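DNA/pantothenate metabolism flavoprotein (Streptomyces sparsogenes DSM 40356, PDB 7CFU) binds flavin mononucleotide and, as an FMN-dependent cysteine decarboxylase, probably carries out the oxidative decarboxylation of a cysteine residue in a biosynthetic pathway. Local coordinates at residues G27-F32 with V56-A61; V136-M141 with G182-F187. All blocks are in the same frame, centred on the assembly; numbering follows the deposited sequence.

Overall arrangement
Two contacts that reach one parallel sheet illustrate how a Rossmann-like flavoprotein builds a cofactor site from the C-terminal ends of its strands. From the N terminus, strand 23-28 runs into the loop through Phe32, helix 37-48 follows, and strand 52-57 returns alongside it; interaction 1 closes this beta-alpha-beta unit and cradles the FMN phosphate. The chain then passes through strand 101-107 to strand 135-139, where interaction 2 begins, and closes a second loop when 182-187 comes back ahead of helix 187-199. The two loops follow one another in series, neither enclosing nor crossing the other. Their centres lie about 13 Å apart, and Ser31 packs on Val140 where both reach the flavin.

Interaction 1. Residues G27-F32 with V56-A61; sequences GVCGSF and VMTAQA. With FMN (flavin mononucleotide), chain Y.
Strands 23-28 and 52-57 run parallel here, joined by hydrogen bonds from Val28 N to Val56 O (2.8 Å) and from Thr58 N to Val28 O (3.0 Å), and beyond them the loop at Gly30 comes closer still to the first turn of helix 59-65. Val28 and Met57 send their side chains to the same face of the sheet, and Val28 CG1, anti to its own backbone N (chi1 -179°), packs on the methyl of Ala61. That methyl also lies against the Val28 carbonyl oxygen. Gly30 passes so close to Gln60 CG that a side chain pointing this way would collide with it. The hydroxyl of Thr58 does double duty: as N-cap of helix 59-65 it accepts from Ala61 N, and it donates to FMN O2P, 2.6 Å from Thr58 OG1. Gly30 N also donates a hydrogen bond to FMN O2P, at 2.8 Å. Gln60 bends at chi2 (79°) to bring NE2 to the ribityl O2', which itself donates to Gly30 O. Farther along, Ser31 OG donates to FMN O4 at 2.8 Å and Phe32 N to FMN N5 at 3.1 Å, while one face of the Phe32 ring lies over FMN C6. Gly89 of the third subunit also packs on Phe32. Two donors thus converge on one phosphate oxygen beside a helix N terminus, whose dipole would probably favour the negative charge, and the bond to N5 is likely to influence the flavin's electronic state.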
ATOM      1  N   GLY A  27     -26.342  18.196   8.463  1.00 35.93           N
ATOM      2  CA  GLY A  27     -24.885  18.134   8.575  1.00 33.53           C
ATOM      3  C   GLY A  27     -24.423  17.742   9.970  1.00 34.39           C
ATOM      4  O   GLY A  27     -24.942  18.234  10.970  1.00 35.06           O
ATOM      5  N   VAL A  28     -23.392  16.891  10.027  1.00 30.57           N
ATOM      6  CA  VAL A  28     -22.881  16.352  11.287  1.00 30.90           C
ATOM      7  C   VAL A  28     -21.397  16.684  11.389  1.00 31.40           C
ATOM      8  O   VAL A  28     -20.609  16.316  10.510  1.00 29.18           O
ATOM      9  CB  VAL A  28     -23.094  14.830  11.410  1.00 31.57           C
ATOM     10  CG1 VAL A  28     -22.557  14.333  12.741  1.00 23.82           C
ATOM     11  CG2 VAL A  28     -24.564  14.458  11.274  1.00 33.37           C
ATOM     12  N   CYS A  29     -21.014  17.369  12.463  1.00 31.00           N
ATOM     13  CA  CYS A  29     -19.619  17.724  12.687  1.00 27.23           C
ATOM     14  C   CYS A  29     -19.021  16.837  13.776  1.00 27.36           C
ATOM     15  O   CYS A  29     -19.726  16.122  14.490  1.00 29.14           O
ATOM     16  CB  CYS A  29     -19.497  19.203  13.064  1.00 28.08           C
ATOM     17  SG  CYS A  29     -20.215  20.332  11.856  1.00 27.42           S
ATOM     18  N   GLY A  30     -17.694  16.896  13.896  1.00 28.82           N
ATOM     19  CA  GLY A  30     -16.970  16.048  14.823  1.00 21.53           C
ATOM     20  C   GLY A  30     -17.036  16.525  16.263  1.00 33.29           C
ATOM     21  O   GLY A  30     -16.042  17.025  16.807  1.00 27.90           O
ATOM     22  N   SER A  31     -18.209  16.391  16.886  1.00 32.75           N
ATOM     23  CA  SER A  31     -18.437  16.778  18.269  1.00 32.77           C
ATOM     24  C   SER A  31     -18.811  15.548  19.093  1.00 41.52           C
ATOM     25  O   SER A  31     -19.349  14.575  18.556  1.00 30.49           O
ATOM     26  CB  SER A  31     -19.555  17.828  18.364  1.00 30.31           C
ATOM     27  OG  SER A  31     -20.140  17.863  19.659  1.00 33.01           O
ATOM     28  N   PHE A  32     -18.517  15.598  20.403  1.00 32.82           N
ATOM     29  CA  PHE A  32     -19.026  14.576  21.323  1.00 35.66           C
ATOM     30  C   PHE A  32     -20.503  14.288  21.091  1.00 36.81           C
ATOM     31  O   PHE A  32     -20.950  13.145  21.230  1.00 40.48           O
ATOM     32  CB  PHE A  32     -18.845  14.995  22.785  1.00 37.25           C
ATOM     33  CG  PHE A  32     -17.439  14.902  23.294  1.00 35.34           C
ATOM     34  CD1 PHE A  32     -16.853  13.666  23.529  1.00 37.96           C
ATOM     35  CD2 PHE A  32     -16.724  16.046  23.591  1.00 31.77           C
ATOM     36  CE1 PHE A  32     -15.563  13.575  24.017  1.00 41.04           C
ATOM     37  CE2 PHE A  32     -15.433  15.966  24.079  1.00 32.46           C
ATOM     38  CZ  PHE A  32     -14.850  14.727  24.295  1.00 35.90           C
ATOM     39  N   VAL A  56     -24.754  14.832   5.674  1.00 34.08           N
ATOM     40  CA  VAL A  56     -23.389  15.166   5.285  1.00 32.61           C
ATOM     41  C   VAL A  56     -22.540  15.166   6.549  1.00 39.42           C
ATOM     42  O   VAL A  56     -22.898  15.821   7.535  1.00 35.83           O
ATOM     43  CB  VAL A  56     -23.304  16.536   4.578  1.00 31.09           C
ATOM     44  CG1 VAL A  56     -21.871  16.848   4.155  1.00 32.12           C
ATOM     45  CG2 VAL A  56     -24.219  16.582   3.388  1.00 31.04           C
ATOM     46  N   MET A  57     -21.442  14.409   6.538  1.00 34.56           N
ATOM     47  CA  MET A  57     -20.517  14.347   7.661  1.00 30.85           C
ATOM     48  C   MET A  57     -19.201  15.026   7.299  1.00 38.67           C
ATOM     49  O   MET A  57     -18.703  14.877   6.178  1.00 38.05           O
ATOM     50  CB  MET A  57     -20.228  12.905   8.081  1.00 26.62           C
ATOM     51  CG  MET A  57     -21.461  12.100   8.465  1.00 35.93           C
ATOM     52  SD  MET A  57     -20.975  10.482   9.068  1.00 46.55           S
ATOM     53  CE  MET A  57     -20.506  10.858  10.751  1.00 41.01           C
ATOM     54  N   THR A  58     -18.656  15.794   8.237  1.00 29.49           N
ATOM     55  CA  THR A  58     -17.284  16.235   8.083  1.00 29.59           C
ATOM     56  C   THR A  58     -16.351  15.030   8.180  1.00 28.39           C
ATOM     57  O   THR A  58     -16.733  13.957   8.663  1.00 27.13           O
ATOM     58  CB  THR A  58     -16.923  17.273   9.153  1.00 26.18           C
ATOM     59  OG1 THR A  58     -16.851  16.646  10.447  1.00 24.65           O
ATOM     60  CG2 THR A  58     -17.972  18.345   9.186  1.00 27.69           C
ATOM     61  N   ALA A  59     -15.117  15.210   7.699  1.00 27.22           N
ATOM     62  CA  ALA A  59     -14.130  14.138   7.810  1.00 25.12           C
ATOM     63  C   ALA A  59     -13.922  13.749   9.266  1.00 32.38           C
ATOM     64  O   ALA A  59     -13.704  12.573   9.580  1.00 31.52           O
ATOM     65  CB  ALA A  59     -12.805  14.554   7.167  1.00 24.60           C
ATOM     66  N   GLN A  60     -13.964  14.735  10.174  1.00 27.11           N
ATOM     67  CA  GLN A  60     -13.776  14.437  11.589  1.00 28.46           C
ATOM     68  C   GLN A  60     -14.958  13.665  12.165  1.00 24.42           C
ATOM     69  O   GLN A  60     -14.769  12.708  12.926  1.00 25.62           O
ATOM     70  CB  GLN A  60     -13.541  15.739  12.374  1.00 24.30           C
ATOM     71  CG  GLN A  60     -13.446  15.544  13.871  1.00 28.47           C
ATOM     72  CD  GLN A  60     -12.083  15.035  14.318  1.00 33.85           C
ATOM     73  OE1 GLN A  60     -11.393  14.333  13.574  1.00 33.28           O
ATOM     74  NE2 GLN A  60     -11.680  15.407  15.532  1.00 32.71           N
ATOM     75  N   ALA A  61     -16.185  14.060  11.820  1.00 23.68           N
ATOM     76  CA  ALA A  61     -17.348  13.296  12.269  1.00 30.05           C
ATOM     77  C   ALA A  61     -17.258  11.849  11.797  1.00 33.05           C
ATOM     78  O   ALA A  61     -17.495  10.910  12.570  1.00 31.07           O
ATOM     79  CB  ALA A  61     -18.637  13.943  11.762  1.00 30.06           C
TER
HETATM   80  N1  FMN Y 301     -15.040  20.405  19.036  1.00 30.00           N
HETATM   81  C2  FMN Y 301     -16.124  21.185  19.363  1.00 31.37           C
HETATM   82  O2  FMN Y 301     -16.157  22.343  18.976  1.00 34.66           O
HETATM   83  N3  FMN Y 301     -17.167  20.665  20.100  1.00 33.30           N
HETATM   84  C4  FMN Y 301     -17.117  19.356  20.533  1.00 33.06           C
HETATM   85  O4  FMN Y 301     -18.044  18.898  21.200  1.00 33.04           O
HETATM   86  C4A FMN Y 301     -16.016  18.569  20.217  1.00 26.83           C
HETATM   87  N5  FMN Y 301     -15.953  17.258  20.632  1.00 31.54           N
HETATM   88  C5A FMN Y 301     -14.868  16.476  20.293  1.00 29.98           C
HETATM   89  C6  FMN Y 301     -14.820  15.159  20.722  1.00 25.97           C
HETATM   90  C7  FMN Y 301     -13.732  14.366  20.388  1.00 29.17           C
HETATM   91  C7M FMN Y 301     -13.684  12.933  20.851  1.00 27.47           C
HETATM   92  C8  FMN Y 301     -12.687  14.893  19.638  1.00 28.45           C
HETATM   93  C8M FMN Y 301     -11.508  14.013  19.296  1.00 26.27           C
HETATM   94  C9  FMN Y 301     -12.730  16.219  19.211  1.00 26.09           C
HETATM   95  C9A FMN Y 301     -13.824  17.010  19.542  1.00 30.81           C
HETATM   96  N10 FMN Y 301     -13.888  18.335  19.138  1.00 32.67           N
HETATM   97  C10 FMN Y 301     -14.983  19.102  19.460  1.00 27.14           C
HETATM   98  C1' FMN Y 301     -12.793  18.938  18.321  1.00 29.26           C
HETATM   99  C2' FMN Y 301     -13.205  18.880  16.859  1.00 28.75           C
HETATM  100  O2' FMN Y 301     -13.471  17.536  16.483  1.00 31.42           O
HETATM  101  C3' FMN Y 301     -12.119  19.532  16.005  1.00 32.78           C
HETATM  102  O3' FMN Y 301     -12.121  20.926  16.235  1.00 30.70           O
HETATM  103  C4' FMN Y 301     -12.265  19.218  14.508  1.00 30.90           C
HETATM  104  O4' FMN Y 301     -11.203  19.823  13.791  1.00 32.92           O
HETATM  105  C5' FMN Y 301     -13.590  19.720  13.962  1.00 31.85           C
HETATM  106  O5' FMN Y 301     -13.775  19.213  12.655  1.00 30.18           O
HETATM  107  P   FMN Y 301     -15.110  19.538  11.827  1.00 28.94           P
HETATM  108  O1P FMN Y 301     -14.757  19.654  10.364  1.00 28.58           O
HETATM  109  O2P FMN Y 301     -16.094  18.459  12.131  1.00 27.65           O
HETATM  110  O3P FMN Y 301     -15.721  20.863  12.241  1.00 30.84           O

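Interaction 2. Residues V136-M141 with G182-F187; sequences VIAPVM and GSLGDF. With FMN (flavin mononucleotide), chain Y.
Val140 O accepts the imide N-H of the flavin, with FMN N3 at 2.6 Å and an N-H...O angle of 162°, so the residue that meets 182-187 through its side chain holds the cofactor through its backbone. The two methyls of Val140 divide the work. Val140 CG1, anti to the backbone N, lies against Gly182 C at 3.7 Å. Val140 CG2 meets Leu184 CD2 at 3.6 Å, the two side chains crossing at about a right angle. Leu184 CD2 also rests on Ala138 CB, 4.0 Å away. Replacing Val140 with an alanine would remove both methyls and would probably leave a gap beneath Leu184 and Gly182, giving the leucine more freedom to turn. No direct hydrogen bond joins the segments; instead a water donates to Pro139 O and accepts from Gly185 N, and Gly182 CA makes a CH...O contact with Met141 O at 3.3 Å. Met141 turns the other way, toward helix 109-117 and Trp146 of helix 143-146. The loop before helix 187-199 is thereby laid against the Ala138-Met141 part of the chain, which continues strand 135-139, with Leu184 and Phe187 also touching Leu105 of the adjacent strand 101-107.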
ATOM      1  N   VAL A 136     -30.845  25.755  10.691  1.00 36.31           N
ATOM      2  CA  VAL A 136     -30.673  25.687  12.136  1.00 32.58           C
ATOM      3  C   VAL A 136     -29.286  25.130  12.433  1.00 40.53           C
ATOM      4  O   VAL A 136     -28.921  24.066  11.921  1.00 36.97           O
ATOM      5  CB  VAL A 136     -31.759  24.809  12.784  1.00 43.20           C
ATOM      6  CG1 VAL A 136     -31.498  24.649  14.275  1.00 36.06           C
ATOM      7  CG2 VAL A 136     -33.158  25.383  12.503  1.00 39.63           C
ATOM      8  N   ILE A 137     -28.533  25.831  13.280  1.00 32.89           N
ATOM      9  CA  ILE A 137     -27.189  25.434  13.696  1.00 32.36           C
ATOM     10  C   ILE A 137     -27.214  25.212  15.201  1.00 35.21           C
ATOM     11  O   ILE A 137     -27.561  26.126  15.965  1.00 29.74           O
ATOM     12  CB  ILE A 137     -26.139  26.495  13.310  1.00 29.54           C
ATOM     13  CG1 ILE A 137     -26.156  26.738  11.802  1.00 28.76           C
ATOM     14  CG2 ILE A 137     -24.754  26.136  13.812  1.00 30.15           C
ATOM     15  CD1 ILE A 137     -25.316  27.922  11.378  1.00 30.24           C
ATOM     16  N   ALA A 138     -26.828  24.010  15.631  1.00 28.61           N
ATOM     17  CA  ALA A 138     -26.851  23.617  17.040  1.00 34.54           C
ATOM     18  C   ALA A 138     -25.431  23.283  17.479  1.00 37.64           C
ATOM     19  O   ALA A 138     -25.033  22.105  17.495  1.00 38.12           O
ATOM     20  CB  ALA A 138     -27.794  22.439  17.276  1.00 32.11           C
ATOM     21  N   PRO A 139     -24.647  24.289  17.858  1.00 29.99           N
ATOM     22  CA  PRO A 139     -23.254  24.043  18.249  1.00 36.34           C
ATOM     23  C   PRO A 139     -23.152  23.370  19.609  1.00 32.50           C
ATOM     24  O   PRO A 139     -24.010  23.543  20.478  1.00 32.56           O
ATOM     25  CB  PRO A 139     -22.641  25.447  18.291  1.00 32.51           C
ATOM     26  CG  PRO A 139     -23.803  26.355  18.547  1.00 35.95           C
ATOM     27  CD  PRO A 139     -24.978  25.723  17.836  1.00 35.87           C
ATOM     28  N   VAL A 140     -22.094  22.574  19.777  1.00 30.98           N
ATOM     29  CA  VAL A 140     -21.766  21.951  21.057  1.00 30.20           C
ATOM     30  C   VAL A 140     -20.271  22.076  21.297  1.00 36.87           C
ATOM     31  O   VAL A 140     -19.465  21.816  20.398  1.00 35.23           O
ATOM     32  CB  VAL A 140     -22.196  20.479  21.113  1.00 33.15           C
ATOM     33  CG1 VAL A 140     -21.875  19.901  22.478  1.00 39.10           C
ATOM     34  CG2 VAL A 140     -23.682  20.345  20.811  1.00 35.65           C
ATOM     35  N   MET A 141     -19.903  22.452  22.520  1.00 37.06           N
ATOM     36  CA  MET A 141     -18.515  22.603  22.946  1.00 35.74           C
ATOM     37  C   MET A 141     -18.540  22.855  24.446  1.00 34.94           C
ATOM     38  O   MET A 141     -19.593  23.147  25.019  1.00 33.31           O
ATOM     39  CB  MET A 141     -17.816  23.756  22.218  1.00 35.62           C
ATOM     40  CG  MET A 141     -18.328  25.146  22.616  1.00 32.94           C
ATOM     41  SD  MET A 141     -17.875  26.433  21.431  1.00 34.28           S
ATOM     42  CE  MET A 141     -19.086  26.108  20.161  1.00 31.25           C
ATOM     43  N   GLY A 182     -19.904  20.144  26.936  1.00 55.38           N
ATOM     44  CA  GLY A 182     -21.202  20.685  26.584  1.00 43.15           C
ATOM     45  C   GLY A 182     -22.188  19.630  26.120  1.00 52.46           C
ATOM     46  O   GLY A 182     -21.866  18.457  25.923  1.00 55.39           O
ATOM     47  N   SER A 183     -23.433  20.067  25.948  1.00 44.78           N
ATOM     48  CA  SER A 183     -24.472  19.212  25.396  1.00 52.92           C
ATOM     49  C   SER A 183     -25.394  20.058  24.533  1.00 47.62           C
ATOM     50  O   SER A 183     -25.402  21.289  24.617  1.00 44.03           O
ATOM     51  CB  SER A 183     -25.286  18.503  26.487  1.00 50.42           C
ATOM     52  OG  SER A 183     -25.892  19.450  27.342  1.00 58.03           O
ATOM     53  N   LEU A 184     -26.170  19.369  23.701  1.00 42.32           N
ATOM     54  CA  LEU A 184     -27.058  20.028  22.757  1.00 41.96           C
ATOM     55  C   LEU A 184     -28.106  20.865  23.477  1.00 49.50           C
ATOM     56  O   LEU A 184     -28.657  20.456  24.503  1.00 45.77           O
ATOM     57  CB  LEU A 184     -27.734  18.983  21.872  1.00 40.43           C
ATOM     58  CG  LEU A 184     -26.864  18.390  20.766  1.00 38.95           C
ATOM     59  CD1 LEU A 184     -27.400  17.025  20.359  1.00 40.33           C
ATOM     60  CD2 LEU A 184     -26.882  19.325  19.577  1.00 31.44           C
ATOM     61  N   GLY A 185     -28.389  22.040  22.923  1.00 48.24           N
ATOM     62  CA  GLY A 185     -29.447  22.886  23.434  1.00 51.65           C
ATOM     63  C   GLY A 185     -30.815  22.361  23.054  1.00 50.11           C
ATOM     64  O   GLY A 185     -30.978  21.212  22.637  1.00 53.61           O
ATOM     65  N   ASP A 186     -31.813  23.236  23.177  1.00 52.26           N
ATOM     66  CA  ASP A 186     -33.201  22.871  22.894  1.00 53.79           C
ATOM     67  C   ASP A 186     -33.471  23.106  21.414  1.00 47.16           C
ATOM     68  O   ASP A 186     -34.032  24.119  20.997  1.00 55.40           O
ATOM     69  CB  ASP A 186     -34.166  23.650  23.781  1.00 66.75           C
ATOM     70  CG  ASP A 186     -34.067  23.245  25.242  1.00 82.45           C
ATOM     71  OD1 ASP A 186     -33.979  22.026  25.510  1.00 77.38           O
ATOM     72  OD2 ASP A 186     -34.090  24.142  26.117  1.00 83.34           O
ATOM     73  N   PHE A 187     -33.094  22.109  20.615  1.00 47.64           N
ATOM     74  CA  PHE A 187     -33.178  22.225  19.169  1.00 48.52           C
ATOM     75  C   PHE A 187     -34.552  21.872  18.629  1.00 52.84           C
ATOM     76  O   PHE A 187     -34.878  22.283  17.508  1.00 54.75           O
ATOM     77  CB  PHE A 187     -32.135  21.315  18.507  1.00 41.95           C
ATOM     78  CG  PHE A 187     -32.265  19.863  18.893  1.00 48.34           C
ATOM     79  CD1 PHE A 187     -33.164  19.029  18.237  1.00 46.62           C
ATOM     80  CD2 PHE A 187     -31.485  19.328  19.905  1.00 41.66           C
ATOM     81  CE1 PHE A 187     -33.287  17.697  18.594  1.00 48.96           C
ATOM     82  CE2 PHE A 187     -31.603  17.994  20.261  1.00 39.75           C
ATOM     83  CZ  PHE A 187     -32.504  17.179  19.609  1.00 48.24           C
TER
HETATM   84  N1  FMN Y 301     -15.040  20.405  19.036  1.00 30.00           N
HETATM   85  C2  FMN Y 301     -16.124  21.185  19.363  1.00 31.37           C
HETATM   86  O2  FMN Y 301     -16.157  22.343  18.976  1.00 34.66           O
HETATM   87  N3  FMN Y 301     -17.167  20.665  20.100  1.00 33.30           N
HETATM   88  C4  FMN Y 301     -17.117  19.356  20.533  1.00 33.06           C
HETATM   89  O4  FMN Y 301     -18.044  18.898  21.200  1.00 33.04           O
HETATM   90  C4A FMN Y 301     -16.016  18.569  20.217  1.00 26.83           C
HETATM   91  N5  FMN Y 301     -15.953  17.258  20.632  1.00 31.54           N
HETATM   92  C5A FMN Y 301     -14.868  16.476  20.293  1.00 29.98           C
HETATM   93  C6  FMN Y 301     -14.820  15.159  20.722  1.00 25.97           C
HETATM   94  C7  FMN Y 301     -13.732  14.366  20.388  1.00 29.17           C
HETATM   95  C7M FMN Y 301     -13.684  12.933  20.851  1.00 27.47           C
HETATM   96  C8  FMN Y 301     -12.687  14.893  19.638  1.00 28.45           C
HETATM   97  C8M FMN Y 301     -11.508  14.013  19.296  1.00 26.27           C
HETATM   98  C9  FMN Y 301     -12.730  16.219  19.211  1.00 26.09           C
HETATM   99  C9A FMN Y 301     -13.824  17.010  19.542  1.00 30.81           C
HETATM  100  N10 FMN Y 301     -13.888  18.335  19.138  1.00 32.67           N
HETATM  101  C10 FMN Y 301     -14.983  19.102  19.460  1.00 27.14           C
HETATM  102  C1' FMN Y 301     -12.793  18.938  18.321  1.00 29.26           C
HETATM  103  C2' FMN Y 301     -13.205  18.880  16.859  1.00 28.75           C
HETATM  104  O2' FMN Y 301     -13.471  17.536  16.483  1.00 31.42           O
HETATM  105  C3' FMN Y 301     -12.119  19.532  16.005  1.00 32.78           C
HETATM  106  O3' FMN Y 301     -12.121  20.926  16.235  1.00 30.70           O
HETATM  107  C4' FMN Y 301     -12.265  19.218  14.508  1.00 30.90           C
HETATM  108  O4' FMN Y 301     -11.203  19.823  13.791  1.00 32.92           O
HETATM  109  C5' FMN Y 301     -13.590  19.720  13.962  1.00 31.85           C
HETATM  110  O5' FMN Y 301     -13.775  19.213  12.655  1.00 30.18           O
HETATM  111  P   FMN Y 301     -15.110  19.538  11.827  1.00 28.94           P
HETATM  112  O1P FMN Y 301     -14.757  19.654  10.364  1.00 28.58           O
HETATM  113  O2P FMN Y 301     -16.094  18.459  12.131  1.00 27.65           O
HETATM  114  O3P FMN Y 301     -15.721  20.863  12.241  1.00 30.84           O
HETATM  115  O   HOH W   1     -26.578  23.439  20.862  1.00 37.71           O